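Local coordinates for protein ectonucleotide pyrophosphatase/phosphodiesterase family member 5 (Mus musculus, PDB 5VEO) that is a zinc-dependent ectoenzyme that probably hydrolyses phosphodiester or pyrophosphate bonds, with restricted activity on nucleotides, at residues T228-D239 and G309-F320. The protein carries 1 engineered substitution. Numbering follows the deposited sequence. Where two conformers were deposited one is given.
Sequences TQCSKQRVIELD and GWYILQNKSDDF. With NAG (2-acetamido-2-deoxy-beta-D-glucopyranose), chain J.
Val235, Ile236 and Glu237 run alongside Tyr311, Ile312 and Leu313, joined by backbone bonds that switch sides: Tyr311 N gives to Arg234 O, Ile236 N to Tyr311 O at 2.8 Å, Leu313 N to Ile236 O, and Leu238 N to Leu313 O.

Arg234 works along its whole length. Its CB sits over the six-membered ring of Trp310, 3.7 Å from the centroid, a CH-pi contact. The chain then bends at chi3 (-63°), bringing NE to 2.9 Å from Gly309 O; the oxygen lies in the guanidinium plane, but NE approaches from above the carbonyl plane, while NH2 grips Gln229 O. A water accepts from Ser231 N and lies in hydrogen-bonding reach of both Gly309 O and Arg234 O.

The paired strands form a two-stranded parallel sheet within the phosphodiesterase domain, of the alkaline phosphatase clan; a four-stranded antiparallel sheet packs against it through its strand 279-283, with Leu279 touching both Ile236 and Ile312.

Phe320 takes Lys232 CG over one face, 4.0 Å from the ring centroid, and Cys230 SG lies obliquely 3.7 Å from Tyr311 CD1.

At the far end Lys316 NZ meets the syn lone pair of Glu237 OE1 in a 2.7 Å salt bridge. Next door, Asn315 ND2 carries an N-linked NAG, whose N2 donates to Ser317 OG.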
# COMPACT_ATOMS: atom_id res chain seq x y z
N THR A 228 13.68 0.47 2.54
CA THR A 228 14.91 0.69 3.30
C THR A 228 15.93 -0.38 2.93
O THR A 228 15.60 -1.48 2.47
CB THR A 228 14.67 0.75 4.84
OG1 THR A 228 15.78 1.38 5.49
CG2 THR A 228 14.56 -0.58 5.45
N GLN A 229 17.19 -0.02 3.12
CA GLN A 229 18.32 -0.88 2.76
C GLN A 229 18.52 -1.97 3.80
O GLN A 229 18.65 -1.69 5.01
CB GLN A 229 19.59 -0.04 2.61
CG GLN A 229 20.75 -0.79 1.99
CD GLN A 229 20.66 -0.89 0.47
OE1 GLN A 229 19.93 -0.15 -0.17
NE2 GLN A 229 21.42 -1.80 -0.11
N CYS A 230 18.65 -3.19 3.31
CA CYS A 230 18.96 -4.35 4.12
C CYS A 230 20.37 -4.85 3.82
O CYS A 230 21.03 -4.41 2.88
CB CYS A 230 17.94 -5.45 3.88
SG CYS A 230 16.28 -4.93 4.46
N SER A 231 20.83 -5.78 4.65
CA SER A 231 22.21 -6.26 4.60
C SER A 231 22.30 -7.66 5.18
O SER A 231 21.68 -7.95 6.20
CB SER A 231 23.14 -5.36 5.40
OG SER A 231 24.46 -5.90 5.43
N LYS A 232 23.17 -8.48 4.58
CA LYS A 232 23.46 -9.78 5.16
C LYS A 232 24.16 -9.67 6.51
O LYS A 232 24.18 -10.65 7.26
CB LYS A 232 24.27 -10.62 4.17
CG LYS A 232 23.38 -11.05 3.01
CD LYS A 232 24.05 -11.93 1.99
CE LYS A 232 23.00 -12.66 1.16
NZ LYS A 232 23.58 -13.41 0.01
N GLN A 233 24.69 -8.50 6.86
CA GLN A 233 25.22 -8.23 8.19
C GLN A 233 24.15 -7.84 9.20
O GLN A 233 24.47 -7.65 10.37
CB GLN A 233 26.26 -7.11 8.12
CG GLN A 233 27.40 -7.41 7.18
CD GLN A 233 28.18 -8.61 7.65
OE1 GLN A 233 28.74 -8.61 8.74
NE2 GLN A 233 28.18 -9.66 6.84
N ARG A 234 22.89 -7.73 8.77
CA ARG A 234 21.77 -7.35 9.64
C ARG A 234 20.65 -8.39 9.50
O ARG A 234 19.57 -8.10 8.97
CB ARG A 234 21.27 -5.95 9.32
CG ARG A 234 22.29 -4.86 9.62
CD ARG A 234 21.66 -3.49 9.52
NE ARG A 234 21.17 -3.14 8.20
CZ ARG A 234 21.88 -2.52 7.27
NH1 ARG A 234 23.16 -2.22 7.49
NH2 ARG A 234 21.32 -2.21 6.11
N VAL A 235 20.93 -9.60 9.98
CA VAL A 235 19.99 -10.71 9.89
C VAL A 235 19.72 -11.27 11.29
O VAL A 235 20.65 -11.50 12.07
CB VAL A 235 20.53 -11.82 8.97
CG1 VAL A 235 19.70 -13.06 9.08
CG2 VAL A 235 20.56 -11.33 7.53
N ILE A 236 18.44 -11.51 11.57
CA ILE A 236 18.00 -12.24 12.75
C ILE A 236 17.53 -13.60 12.26
O ILE A 236 16.60 -13.68 11.45
CB ILE A 236 16.87 -11.51 13.49
CG1 ILE A 236 17.29 -10.09 13.87
CG2 ILE A 236 16.43 -12.30 14.71
CD1 ILE A 236 16.27 -9.07 13.53
N GLU A 237 18.16 -14.67 12.73
CA GLU A 237 17.87 -16.01 12.25
C GLU A 237 17.09 -16.76 13.33
O GLU A 237 17.63 -17.06 14.40
CB GLU A 237 19.15 -16.75 11.87
CG GLU A 237 18.89 -18.03 11.13
CD GLU A 237 20.17 -18.79 10.80
OE1 GLU A 237 21.22 -18.13 10.59
OE2 GLU A 237 20.12 -20.04 10.74
N LEU A 238 15.82 -17.04 13.05
CA LEU A 238 14.93 -17.53 14.10
C LEU A 238 15.37 -18.89 14.62
O LEU A 238 15.19 -19.18 15.81
CB LEU A 238 13.49 -17.63 13.58
CG LEU A 238 12.81 -16.30 13.23
CD1 LEU A 238 11.40 -16.48 12.70
CD2 LEU A 238 12.80 -15.37 14.42
N ASP A 239 15.94 -19.73 13.76
CA ASP A 239 16.26 -21.06 14.24
C ASP A 239 17.50 -21.07 15.13
O ASP A 239 17.86 -22.14 15.66
CB ASP A 239 16.38 -22.03 13.05
CG ASP A 239 17.56 -21.75 12.15
OD1 ASP A 239 18.23 -20.72 12.32
OD2 ASP A 239 17.79 -22.59 11.24
N GLY A 309 15.89 -1.87 8.58
CA GLY A 309 17.05 -2.38 7.88
C GLY A 309 17.53 -3.75 8.32
O GLY A 309 18.54 -4.23 7.80
N TRP A 310 16.81 -4.38 9.25
CA TRP A 310 17.09 -5.74 9.70
C TRP A 310 16.14 -6.72 9.02
O TRP A 310 14.98 -6.41 8.73
CB TRP A 310 16.96 -5.83 11.23
CG TRP A 310 18.15 -5.22 11.90
CD1 TRP A 310 18.39 -3.90 12.10
CD2 TRP A 310 19.31 -5.91 12.36
NE1 TRP A 310 19.61 -3.72 12.68
CE2 TRP A 310 20.20 -4.94 12.87
CE3 TRP A 310 19.67 -7.25 12.42
CZ2 TRP A 310 21.44 -5.27 13.39
CZ3 TRP A 310 20.89 -7.59 12.98
CH2 TRP A 310 21.75 -6.60 13.46
N TYR A 311 16.66 -7.92 8.77
CA TYR A 311 15.94 -8.97 8.06
C TYR A 311 15.71 -10.15 8.99
O TYR A 311 16.62 -10.54 9.73
CB TYR A 311 16.69 -9.47 6.82
CG TYR A 311 15.83 -9.56 5.59
CD1 TYR A 311 15.91 -8.57 4.61
CD2 TYR A 311 14.95 -10.62 5.39
CE1 TYR A 311 15.11 -8.61 3.49
CE2 TYR A 311 14.14 -10.67 4.26
CZ TYR A 311 14.24 -9.67 3.30
OH TYR A 311 13.47 -9.69 2.16
N ILE A 312 14.51 -10.71 8.97
CA ILE A 312 14.21 -11.93 9.71
C ILE A 312 14.24 -13.10 8.74
O ILE A 312 13.48 -13.12 7.76
CB ILE A 312 12.85 -11.86 10.40
CG1 ILE A 312 12.75 -10.59 11.25
CG2 ILE A 312 12.62 -13.13 11.24
CD1 ILE A 312 11.36 -10.37 11.80
N LEU A 313 15.10 -14.07 9.03
CA LEU A 313 15.20 -15.30 8.26
C LEU A 313 14.82 -16.44 9.18
O LEU A 313 15.28 -16.50 10.33
CB LEU A 313 16.61 -15.53 7.72
CG LEU A 313 16.92 -14.89 6.35
CD1 LEU A 313 16.90 -13.41 6.36
CD2 LEU A 313 18.27 -15.37 5.86
N GLN A 314 13.97 -17.33 8.70
CA GLN A 314 13.62 -18.45 9.55
C GLN A 314 14.80 -19.39 9.67
O GLN A 314 15.12 -19.85 10.77
CB GLN A 314 12.40 -19.18 9.01
CG GLN A 314 11.93 -20.19 10.00
CD GLN A 314 10.62 -20.78 9.62
OE1 GLN A 314 10.24 -20.80 8.45
NE2 GLN A 314 9.89 -21.26 10.62
N ASN A 315 15.48 -19.65 8.57
CA ASN A 315 16.75 -20.35 8.63
C ASN A 315 17.65 -19.81 7.53
O ASN A 315 17.31 -18.84 6.83
CB ASN A 315 16.51 -21.87 8.58
CG ASN A 315 15.96 -22.35 7.24
OD1 ASN A 315 16.03 -21.66 6.24
ND2 ASN A 315 15.42 -23.57 7.24
N LYS A 316 18.83 -20.42 7.41
CA LYS A 316 19.91 -19.88 6.58
C LYS A 316 19.51 -19.70 5.13
O LYS A 316 20.12 -18.88 4.43
CB LYS A 316 21.13 -20.80 6.63
CG LYS A 316 21.69 -21.03 8.00
CD LYS A 316 23.02 -20.34 8.17
CE LYS A 316 23.53 -20.56 9.57
NZ LYS A 316 23.70 -19.27 10.30
N SER A 317 18.53 -20.45 4.65
CA SER A 317 18.16 -20.42 3.24
C SER A 317 16.86 -19.68 2.98
O SER A 317 16.31 -19.77 1.88
CB SER A 317 18.07 -21.85 2.69
OG SER A 317 16.91 -22.49 3.19
N ASP A 318 16.34 -18.97 3.98
CA ASP A 318 15.16 -18.15 3.77
C ASP A 318 15.52 -17.00 2.83
O ASP A 318 16.70 -16.71 2.57
CB ASP A 318 14.63 -17.64 5.12
CG ASP A 318 13.12 -17.35 5.12
OD1 ASP A 318 12.46 -17.43 4.06
OD2 ASP A 318 12.59 -17.04 6.22
N ASP A 319 14.48 -16.34 2.31
CA ASP A 319 14.68 -15.28 1.33
C ASP A 319 15.38 -14.08 1.95
O ASP A 319 15.14 -13.73 3.11
CB ASP A 319 13.33 -14.84 0.76
CG ASP A 319 12.62 -15.95 0.02
OD1 ASP A 319 13.23 -16.51 -0.93
OD2 ASP A 319 11.47 -16.26 0.39
N PHE A 320 16.24 -13.45 1.17
CA PHE A 320 16.86 -12.19 1.54
C PHE A 320 16.82 -11.24 0.35
O PHE A 320 17.14 -11.63 -0.77
CB PHE A 320 18.30 -12.37 2.03
CG PHE A 320 19.00 -11.08 2.26
CD1 PHE A 320 18.89 -10.43 3.47
CD2 PHE A 320 19.73 -10.49 1.25
CE1 PHE A 320 19.52 -9.22 3.68
CE2 PHE A 320 20.35 -9.27 1.45
CZ PHE A 320 20.24 -8.64 2.67
C1 NAG J . 14.88 -24.16 6.03
C2 NAG J . 15.72 -25.37 5.57
C3 NAG J . 15.11 -25.99 4.31
C4 NAG J . 13.64 -26.29 4.51
C5 NAG J . 12.93 -25.02 4.94
C6 NAG J . 11.44 -25.19 5.18
C7 NAG J . 18.11 -25.19 6.17
C8 NAG J . 19.45 -24.69 5.73
N2 NAG J . 17.09 -24.96 5.32
O3 NAG J . 15.82 -27.17 3.96
O4 NAG J . 13.07 -26.79 3.30
O5 NAG J . 13.50 -24.55 6.17
O6 NAG J . 11.19 -26.10 6.23
O7 NAG J . 17.95 -25.77 7.24
O HOH W 1 18.94 -6.64 6.63